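Local structure of cyclic GMP-AMP synthase-like receptor (7LT2) at residues Arg12-Pro17 / Leu63-Pro68; Glu37-Gln42 / Glu139-Lys144; Phe46-Arg51 / Arg113-Phe118. The protein senses double-stranded RNA and then joins ATP and GTP into 2',3'-cGAMP, a step in antiviral innate immunity. All coordinates share one frame; numbering follows the deposited sequence.

Contact 1 of 3, residues Arg12-Pro17 / Leu63-Pro68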
loop_
_atom_site.group_PDB
_atom_site.type_symbol
_atom_site.label_atom_id
_atom_site.label_comp_id
_atom_site.label_asym_id
_atom_site.label_seq_id
_atom_site.Cartn_x
_atom_site.Cartn_y
_atom_site.Cartn_z
ATOM N N ARG A 12 -1.079 23.347 3.428
ATOM C CA ARG A 12 -2.266 23.710 4.187
ATOM C C ARG A 12 -3.466 22.805 3.934
ATOM O O ARG A 12 -4.373 22.768 4.773
ATOM C CB ARG A 12 -2.648 25.164 3.897
ATOM C CG ARG A 12 -1.705 26.177 4.539
ATOM C CD ARG A 12 -2.365 27.545 4.622
ATOM N NE ARG A 12 -2.389 28.222 3.333
ATOM C CZ ARG A 12 -3.371 29.012 2.918
ATOM N NH1 ARG A 12 -4.481 29.164 3.621
ATOM N NH2 ARG A 12 -3.236 29.664 1.767
ATOM N N PHE A 13 -3.505 22.079 2.817
ATOM C CA PHE A 13 -4.704 21.325 2.480
ATOM C C PHE A 13 -4.453 19.902 2.009
ATOM O O PHE A 13 -5.423 19.188 1.740
ATOM C CB PHE A 13 -5.519 22.085 1.417
ATOM C CG PHE A 13 -6.168 23.317 1.958
ATOM C CD1 PHE A 13 -5.472 24.513 2.019
ATOM C CD2 PHE A 13 -7.460 23.272 2.453
ATOM C CE1 PHE A 13 -6.052 25.637 2.553
ATOM C CE2 PHE A 13 -8.048 24.400 2.981
ATOM C CZ PHE A 13 -7.344 25.581 3.033
ATOM N N ILE A 14 -3.206 19.453 1.923
ATOM C CA ILE A 14 -2.943 18.146 1.337
ATOM C C ILE A 14 -2.164 17.257 2.296
ATOM O O ILE A 14 -2.619 16.161 2.636
ATOM C CB ILE A 14 -2.211 18.284 -0.009
ATOM C CG1 ILE A 14 -3.102 19.013 -1.017
ATOM C CG2 ILE A 14 -1.847 16.907 -0.554
ATOM C CD1 ILE A 14 -2.548 19.024 -2.422
ATOM N N SER A 15 -0.996 17.714 2.741
ATOM C CA SER A 15 -0.046 16.847 3.433
ATOM C C SER A 15 -0.136 17.008 4.945
ATOM O O SER A 15 -0.054 18.126 5.462
ATOM C CB SER A 15 1.388 17.129 2.979
ATOM O OG SER A 15 1.594 16.715 1.642
ATOM N N LEU A 16 -0.265 15.881 5.646
ATOM C CA LEU A 16 -0.108 15.888 7.092
ATOM C C LEU A 16 1.305 16.351 7.444
ATOM O O LEU A 16 2.272 15.922 6.805
ATOM C CB LEU A 16 -0.365 14.489 7.667
ATOM C CG LEU A 16 -0.465 14.386 9.193
ATOM C CD1 LEU A 16 -1.769 14.974 9.693
ATOM C CD2 LEU A 16 -0.308 12.945 9.672
ATOM N N PRO A 17 1.460 17.237 8.431
ATOM C CA PRO A 17 2.806 17.688 8.814
ATOM C C PRO A 17 3.701 16.508 9.157
ATOM O O PRO A 17 3.263 15.536 9.773
ATOM C CB PRO A 17 2.550 18.574 10.039
ATOM C CG PRO A 17 1.128 19.004 9.911
ATOM C CD PRO A 17 0.409 17.865 9.247
ATOM N N LEU A 63 2.516 9.607 0.102
ATOM C CA LEU A 63 1.654 10.017 -1.002
ATOM C C LEU A 63 0.193 10.172 -0.593
ATOM O O LEU A 63 -0.672 10.306 -1.468
ATOM C CB LEU A 63 1.755 9.008 -2.152
ATOM C CG LEU A 63 3.120 8.831 -2.818
ATOM C CD1 LEU A 63 3.046 7.712 -3.853
ATOM C CD2 LEU A 63 3.589 10.129 -3.457
ATOM N N LYS A 64 -0.110 10.166 0.705
ATOM C CA LYS A 64 -1.490 10.287 1.159
ATOM C C LYS A 64 -1.963 11.734 1.071
ATOM O O LYS A 64 -1.279 12.648 1.545
ATOM C CB LYS A 64 -1.628 9.772 2.595
ATOM C CG LYS A 64 -3.036 9.925 3.190
ATOM C CD LYS A 64 -4.070 9.128 2.398
ATOM C CE LYS A 64 -5.476 9.366 2.927
ATOM N NZ LYS A 64 -6.508 8.808 2.020
ATOM N N VAL A 65 -3.131 11.933 0.463
ATOM C CA VAL A 65 -3.783 13.237 0.399
ATOM C C VAL A 65 -4.725 13.364 1.590
ATOM O O VAL A 65 -5.643 12.553 1.754
ATOM C CB VAL A 65 -4.550 13.404 -0.922
ATOM C CG1 VAL A 65 -5.327 14.717 -0.928
ATOM C CG2 VAL A 65 -3.599 13.330 -2.106
ATOM N N GLY A 66 -4.508 14.384 2.419
ATOM C CA GLY A 66 -5.398 14.622 3.540
ATOM C C GLY A 66 -5.059 13.771 4.754
ATOM O O GLY A 66 -3.958 13.234 4.889
ATOM N N LYS A 67 -6.032 13.653 5.651
ATOM C CA LYS A 67 -5.812 12.906 6.890
ATOM C C LYS A 67 -5.645 11.420 6.587
ATOM O O LYS A 67 -6.512 10.824 5.939
ATOM C CB LYS A 67 -6.972 13.112 7.866
ATOM C CG LYS A 67 -6.790 12.371 9.190
ATOM C CD LYS A 67 -7.946 12.597 10.147
ATOM C CE LYS A 67 -9.257 12.145 9.548
ATOM N NZ LYS A 67 -9.283 10.677 9.330
ATOM N N PRO A 68 -4.561 10.791 7.035
ATOM C CA PRO A 68 -4.415 9.348 6.816
ATOM C C PRO A 68 -5.447 8.572 7.613
ATOM O O PRO A 68 -5.842 8.964 8.715
ATOM C CB PRO A 68 -2.988 9.051 7.297
ATOM C CG PRO A 68 -2.633 10.172 8.199
ATOM C CD PRO A 68 -3.420 11.379 7.756
HETATM O O HOH W 1 -1.354 13.423 4.321
#
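Gly-66 sits in the loop that leads from helix 58-61 to strand 70-77 of the nucleotidyltransferase fold, and this loop is tied to Ile-14, near the end of helix 5-13. The loop lies between the GS motif and the E-x-D metal motif of the family; by similarity, Ser-58 binds ATP. Gly-66 N donates a short hydrogen bond of 2.6 Å to Ile-14 O. It lies in the plane of the Ile-14 carbonyl, and the N-H...O angle is 157°. At phi 83° and psi -161° a side chain would collide with the carbonyl O of Val-65, so this backbone shape suits glycine. Neighbouring side chains also touch: Ile-14 CG2, the branch anti to the backbone N, meets Val-65 CG1 at 4.1 Å. Helix 258-272 packs on both. At the other end, Leu-16 and Pro-68 cross at about a right angle. Leu-16 CD2 lies 3.9 Å from CG of the Pro-68 ring, and Leu-385 touches both residues. One water joins the two backbones. It accepts from Leu-16 N at 3.0 Å. It can donate to Lys-64 O (2.9 Å) and Gly-66 O (2.7 Å), though nearby acceptors outnumber its protons.

Contact 2 of 3, residues Glu37-Gln42 / Glu139-Lys144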
loop_
_atom_site.group_PDB
_atom_site.type_symbol
_atom_site.label_atom_id
_atom_site.label_comp_id
_atom_site.label_asym_id
_atom_site.label_seq_id
_atom_site.Cartn_x
_atom_site.Cartn_y
_atom_site.Cartn_z
ATOM N N GLU A 37 3.980 -9.803 18.602
ATOM C CA GLU A 37 4.661 -10.620 19.604
ATOM C C GLU A 37 3.679 -11.544 20.310
ATOM O O GLU A 37 4.004 -12.702 20.605
ATOM C CB GLU A 37 5.389 -9.737 20.622
ATOM C CG GLU A 37 6.715 -9.188 20.127
ATOM C CD GLU A 37 7.722 -10.291 19.823
ATOM O OE1 GLU A 37 7.907 -11.187 20.673
ATOM O OE2 GLU A 37 8.322 -10.263 18.730
ATOM N N GLN A 38 2.467 -11.053 20.583
ATOM C CA GLN A 38 1.451 -11.913 21.183
ATOM C C GLN A 38 1.001 -12.993 20.208
ATOM O O GLN A 38 0.738 -14.130 20.618
ATOM C CB GLN A 38 0.262 -11.076 21.659
ATOM C CG GLN A 38 -0.770 -11.853 22.477
ATOM C CD GLN A 38 -0.290 -12.186 23.880
ATOM O OE1 GLN A 38 0.849 -11.890 24.255
ATOM N NE2 GLN A 38 -1.162 -12.809 24.667
ATOM N N MET A 39 0.919 -12.662 18.914
ATOM C CA MET A 39 0.601 -13.671 17.906
ATOM C C MET A 39 1.594 -14.828 17.943
ATOM O O MET A 39 1.203 -15.996 17.817
ATOM C CB MET A 39 0.581 -13.044 16.512
ATOM C CG MET A 39 -0.592 -12.117 16.236
ATOM S SD MET A 39 -0.426 -11.266 14.646
ATOM C CE MET A 39 -0.510 -12.637 13.492
ATOM N N LYS A 40 2.883 -14.523 18.115
ATOM C CA LYS A 40 3.897 -15.574 18.182
ATOM C C LYS A 40 3.645 -16.523 19.347
ATOM O O LYS A 40 3.913 -17.727 19.241
ATOM C CB LYS A 40 5.290 -14.952 18.298
ATOM C CG LYS A 40 5.739 -14.144 17.093
ATOM C CD LYS A 40 7.093 -13.499 17.393
ATOM C CE LYS A 40 7.637 -12.730 16.202
ATOM N NZ LYS A 40 8.930 -12.057 16.553
ATOM N N THR A 41 3.138 -16.006 20.474
ATOM C CA THR A 41 2.871 -16.872 21.621
ATOM C C THR A 41 1.718 -17.833 21.364
ATOM O O THR A 41 1.608 -18.849 22.062
ATOM C CB THR A 41 2.559 -16.053 22.877
ATOM O OG1 THR A 41 1.238 -15.498 22.778
ATOM C CG2 THR A 41 3.568 -14.937 23.061
ATOM N N GLN A 42 0.868 -17.539 20.380
ATOM C CA GLN A 42 -0.337 -18.313 20.120
ATOM C C GLN A 42 -0.170 -19.375 19.042
ATOM O O GLN A 42 -1.080 -20.190 18.860
ATOM C CB GLN A 42 -1.484 -17.371 19.725
ATOM C CG GLN A 42 -1.888 -16.439 20.845
ATOM C CD GLN A 42 -2.229 -17.197 22.107
ATOM O OE1 GLN A 42 -3.204 -17.947 22.146
ATOM N NE2 GLN A 42 -1.414 -17.025 23.143
ATOM N N GLU A 139 -6.770 -15.134 9.799
ATOM C CA GLU A 139 -7.956 -14.676 10.515
ATOM C C GLU A 139 -8.137 -15.443 11.822
ATOM O O GLU A 139 -8.400 -14.848 12.873
ATOM C CB GLU A 139 -9.189 -14.824 9.617
ATOM C CG GLU A 139 -10.518 -14.624 10.316
ATOM C CD GLU A 139 -11.700 -14.936 9.408
ATOM O OE1 GLU A 139 -11.480 -15.406 8.271
ATOM O OE2 GLU A 139 -12.854 -14.713 9.835
ATOM N N SER A 140 -7.986 -16.770 11.775
ATOM C CA SER A 140 -8.096 -17.575 12.987
ATOM C C SER A 140 -7.033 -17.186 14.010
ATOM O O SER A 140 -7.331 -17.044 15.202
ATOM C CB SER A 140 -7.992 -19.059 12.627
ATOM O OG SER A 140 -7.923 -19.866 13.785
ATOM N N LEU A 141 -5.793 -16.986 13.556
ATOM C CA LEU A 141 -4.716 -16.615 14.470
ATOM C C LEU A 141 -4.957 -15.243 15.093
ATOM O O LEU A 141 -4.700 -15.042 16.286
ATOM C CB LEU A 141 -3.378 -16.642 13.731
ATOM C CG LEU A 141 -2.140 -16.174 14.490
ATOM C CD1 LEU A 141 -1.978 -16.929 15.808
ATOM C CD2 LEU A 141 -0.917 -16.340 13.610
ATOM N N VAL A 142 -5.455 -14.289 14.306
ATOM C CA VAL A 142 -5.756 -12.967 14.847
ATOM C C VAL A 142 -6.857 -13.048 15.902
ATOM O O VAL A 142 -6.751 -12.437 16.973
ATOM C CB VAL A 142 -6.110 -11.997 13.706
ATOM C CG1 VAL A 142 -6.646 -10.687 14.266
ATOM C CG2 VAL A 142 -4.868 -11.745 12.849
ATOM N N GLN A 143 -7.920 -13.817 15.628
ATOM C CA GLN A 143 -8.984 -14.002 16.615
ATOM C C GLN A 143 -8.443 -14.638 17.889
ATOM O O GLN A 143 -8.747 -14.192 19.002
ATOM C CB GLN A 143 -10.108 -14.867 16.028
ATOM C CG GLN A 143 -10.892 -14.226 14.889
ATOM C CD GLN A 143 -11.937 -13.239 15.379
ATOM O OE1 GLN A 143 -12.008 -12.930 16.565
ATOM N NE2 GLN A 143 -12.754 -12.740 14.459
ATOM N N LYS A 144 -7.646 -15.699 17.739
ATOM C CA LYS A 144 -7.047 -16.359 18.892
ATOM C C LYS A 144 -6.246 -15.373 19.730
ATOM O O LYS A 144 -6.328 -15.382 20.965
ATOM C CB LYS A 144 -6.163 -17.514 18.415
ATOM C CG LYS A 144 -5.647 -18.430 19.505
ATOM C CD LYS A 144 -4.776 -19.521 18.901
ATOM C CE LYS A 144 -4.272 -20.486 19.967
ATOM N NZ LYS A 144 -3.560 -21.630 19.327
#
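Lys-144 and Gln-42 meet where two helices of the nucleotidyltransferase region cross. Helix 18-42 is probably the counterpart of the long N-terminal spine helix of cGAS. Helix 131-147 crosses it at 103°, with segment axes 9.5 Å apart. The Lys-144 side chain reaches across to helix 18-42. Its CB points toward that helix. CG is anti to the backbone N (chi1 -171°), and the chain is extended from there on. CG passes Gln-42 OE1 at 3.6 Å. CD follows, beside Gln-42 CB and the Gln-42 carbonyl. CE lies 3.4 Å from Gln-42 O and also near OE1. NZ then donates a hydrogen bond of 2.9 Å to Gln-42 O. It approaches in the carbonyl plane, with a C=O...N angle of 159°. This acceptor is near the C-terminal end of helix 18-42, where the helix dipole would be expected to favour a positive charge. The contact is apolar deeper in. Met-39 and Leu-141 cross at about a right angle, and Met-39 CE meets Leu-141 CD2 at 3.7 Å. The other branch, Leu-141 CD1, lies 4.0 Å from Gln-42 CB, next to the polar bridge. The Gln-42 amide is held by its own helix. The side chain bends at chi2, and NE2 donates to Thr-41 OG1 at 3.1 Å, nearly in the amide plane. That bond helps fix OE1 beside the Lys-144 methylenes. Thr-41 OG1 in turn donates to Gln-38 O at 2.6 Å, in the carbonyl plane and on a lone pair.

Contact 3 of 3, residues Phe46-Arg51 / Arg113-Phe118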
loop_
_atom_site.group_PDB
_atom_site.type_symbol
_atom_site.label_atom_id
_atom_site.label_comp_id
_atom_site.label_asym_id
_atom_site.label_seq_id
_atom_site.Cartn_x
_atom_site.Cartn_y
_atom_site.Cartn_z
ATOM N N PHE A 46 3.390 -19.962 13.197
ATOM C CA PHE A 46 3.528 -18.557 12.828
ATOM C C PHE A 46 4.875 -18.010 13.263
ATOM O O PHE A 46 5.524 -17.275 12.511
ATOM C CB PHE A 46 2.412 -17.700 13.429
ATOM C CG PHE A 46 2.657 -16.214 13.276
ATOM C CD1 PHE A 46 2.626 -15.621 12.024
ATOM C CD2 PHE A 46 2.956 -15.423 14.377
ATOM C CE1 PHE A 46 2.870 -14.257 11.872
ATOM C CE2 PHE A 46 3.202 -14.057 14.229
ATOM C CZ PHE A 46 3.154 -13.480 12.977
ATOM N N LYS A 47 5.313 -18.350 14.477
ATOM C CA LYS A 47 6.607 -17.853 14.932
ATOM C C LYS A 47 7.724 -18.340 14.020
ATOM O O LYS A 47 8.650 -17.586 13.702
ATOM C CB LYS A 47 6.861 -18.279 16.377
ATOM C CG LYS A 47 8.095 -17.629 16.990
ATOM C CD LYS A 47 8.249 -18.030 18.441
ATOM C CE LYS A 47 9.420 -17.306 19.087
ATOM N NZ LYS A 47 9.388 -17.494 20.556
ATOM N N ALA A 48 7.629 -19.591 13.557
ATOM C CA ALA A 48 8.653 -20.134 12.670
ATOM C C ALA A 48 8.615 -19.471 11.297
ATOM O O ALA A 48 9.668 -19.180 10.718
ATOM C CB ALA A 48 8.481 -21.649 12.537
ATOM N N LEU A 49 7.414 -19.227 10.758
ATOM C CA LEU A 49 7.298 -18.641 9.424
ATOM C C LEU A 49 7.643 -17.157 9.407
ATOM O O LEU A 49 8.157 -16.655 8.400
ATOM C CB LEU A 49 5.881 -18.824 8.895
ATOM C CG LEU A 49 5.543 -20.212 8.354
ATOM C CD1 LEU A 49 4.037 -20.355 8.262
ATOM C CD2 LEU A 49 6.181 -20.373 6.989
ATOM N N PHE A 50 7.360 -16.447 10.492
ATOM C CA PHE A 50 7.455 -14.991 10.479
ATOM C C PHE A 50 8.886 -14.529 10.244
ATOM O O PHE A 50 9.828 -15.006 10.889
ATOM C CB PHE A 50 6.930 -14.411 11.790
ATOM C CG PHE A 50 7.049 -12.917 11.873
ATOM C CD1 PHE A 50 6.137 -12.103 11.224
ATOM C CD2 PHE A 50 8.073 -12.328 12.591
ATOM C CE1 PHE A 50 6.238 -10.725 11.295
ATOM C CE2 PHE A 50 8.178 -10.946 12.664
ATOM C CZ PHE A 50 7.267 -10.151 12.016
ATOM N N ARG A 51 9.045 -13.594 9.308
ATOM C CA ARG A 51 10.326 -12.951 9.052
ATOM C C ARG A 51 10.332 -11.481 9.446
ATOM O O ARG A 51 11.205 -11.049 10.208
ATOM C CB ARG A 51 10.703 -13.093 7.572
ATOM C CG ARG A 51 12.041 -12.467 7.209
ATOM C CD ARG A 51 12.465 -12.862 5.801
ATOM N NE ARG A 51 13.721 -12.234 5.409
ATOM C CZ ARG A 51 14.921 -12.743 5.657
ATOM N NH1 ARG A 51 15.066 -13.886 6.307
ATOM N NH2 ARG A 51 16.002 -12.091 5.235
ATOM N N ARG A 113 9.610 -30.165 12.160
ATOM C CA ARG A 113 8.599 -30.655 13.093
ATOM C C ARG A 113 7.466 -29.647 13.274
ATOM O O ARG A 113 6.285 -30.009 13.247
ATOM C CB ARG A 113 9.259 -30.969 14.436
ATOM C CG ARG A 113 8.385 -31.714 15.427
ATOM C CD ARG A 113 9.108 -32.958 15.950
ATOM N NE ARG A 113 8.526 -33.462 17.190
ATOM C CZ ARG A 113 8.899 -34.582 17.798
ATOM N NH1 ARG A 113 9.832 -35.369 17.289
ATOM N NH2 ARG A 113 8.321 -34.920 18.947
ATOM N N VAL A 114 7.807 -28.371 13.465
ATOM C CA VAL A 114 6.774 -27.361 13.674
ATOM C C VAL A 114 5.945 -27.113 12.421
ATOM O O VAL A 114 4.896 -26.464 12.497
ATOM C CB VAL A 114 7.416 -26.059 14.205
ATOM C CG1 VAL A 114 8.138 -25.310 13.098
ATOM C CG2 VAL A 114 6.375 -25.179 14.894
ATOM N N TYR A 115 6.371 -27.635 11.271
ATOM C CA TYR A 115 5.609 -27.518 10.034
ATOM C C TYR A 115 4.669 -28.697 9.801
ATOM O O TYR A 115 4.196 -28.878 8.673
ATOM C CB TYR A 115 6.558 -27.360 8.842
ATOM C CG TYR A 115 7.228 -26.008 8.790
ATOM C CD1 TYR A 115 8.285 -25.704 9.639
ATOM C CD2 TYR A 115 6.814 -25.041 7.884
ATOM C CE1 TYR A 115 8.905 -24.462 9.594
ATOM C CE2 TYR A 115 7.429 -23.799 7.831
ATOM C CZ TYR A 115 8.473 -23.518 8.689
ATOM O OH TYR A 115 9.091 -22.284 8.641
ATOM N N LYS A 116 4.379 -29.488 10.843
ATOM C CA LYS A 116 3.557 -30.683 10.667
ATOM C C LYS A 116 2.214 -30.359 10.025
ATOM O O LYS A 116 1.707 -31.140 9.212
ATOM C CB LYS A 116 3.330 -31.388 12.005
ATOM C CG LYS A 116 2.508 -32.675 11.858
ATOM C CD LYS A 116 2.262 -33.366 13.187
ATOM C CE LYS A 116 1.570 -34.711 12.970
ATOM N NZ LYS A 116 2.338 -35.543 12.005
ATOM N N ASP A 117 1.621 -29.218 10.373
ATOM C CA ASP A 117 0.306 -28.867 9.858
ATOM C C ASP A 117 0.360 -27.843 8.729
ATOM O O ASP A 117 -0.691 -27.321 8.343
ATOM C CB ASP A 117 -0.588 -28.346 10.992
ATOM C CG ASP A 117 -0.988 -29.435 11.986
ATOM O OD1 ASP A 117 -0.968 -30.631 11.627
ATOM O OD2 ASP A 117 -1.334 -29.087 13.135
ATOM N N PHE A 118 1.545 -27.550 8.181
ATOM C CA PHE A 118 1.640 -26.534 7.133
ATOM C C PHE A 118 0.805 -26.914 5.914
ATOM O O PHE A 118 0.067 -26.083 5.371
ATOM C CB PHE A 118 3.101 -26.302 6.730
ATOM C CG PHE A 118 3.277 -25.209 5.704
ATOM C CD1 PHE A 118 3.410 -23.889 6.104
ATOM C CD2 PHE A 118 3.301 -25.498 4.348
ATOM C CE1 PHE A 118 3.559 -22.872 5.170
ATOM C CE2 PHE A 118 3.447 -24.485 3.407
ATOM C CZ PHE A 118 3.577 -23.170 3.821
#
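Leu-49 and Tyr-115 both place CG anti to their own carbonyl carbon (chi1 -78° and -72°), and the two side chains approach each other obliquely. Leu-49 CD2 touches Tyr-115 CE2 at 3.7 Å. The other branch, CD1, reaches the Phe-118 ring at its edge, 4.0 Å from CE1 and near the ring plane. Leu-49 thus touches both aromatic rings. Ala-48 CB, which points toward the other segment, meets Val-114 CG1 at 3.7 Å. That methyl stands between the backbone N and the carbonyl carbon of Val-114. The same Ala-48 CB lies 4.1 Å from Tyr-115 CE1, so the phenol end of the ring has Ala-48 near one ortho carbon and Leu-49 near the other. The segments share no hydrogen bond; the contact is apolar packing away from the annotated sites. Each ring has a further aromatic partner: Trp-106 meets Tyr-115 edge-to-face, and Phe-122 stacks with Phe-118. The contact joins the loop before helix 118-122, and that helix's first residue, to the C-terminal end of helix 44-49. Strand 50-56 follows directly and pairs antiparallel with strand 70-77, whose Leu-77 also touches Leu-49.

In the fold
Contacts 2 and 3 are neighbours, with centres 13 Å apart. Phe-46 links them: its CG lies 3.6 Å from Leu-141 CD2, and its ring also packs on Met-39. Helices 18-42 and 44-49 follow each other in the chain. Contact 3 is nested in the loop that contact 2 closes. Contact 1 lies 33 Å from contact 2 and 40 Å from contact 3, centre to centre. Its segments alternate with those of both. Contacts 1 and 3 are on opposite sides of the chain's centre. Helix 18-42 and strand 70-77, which carries the probable catalytic metal ligands Glu-70 and Asp-72, span from contact 1, beside the probable ATP site, to the remote end held by contacts 2 and 3.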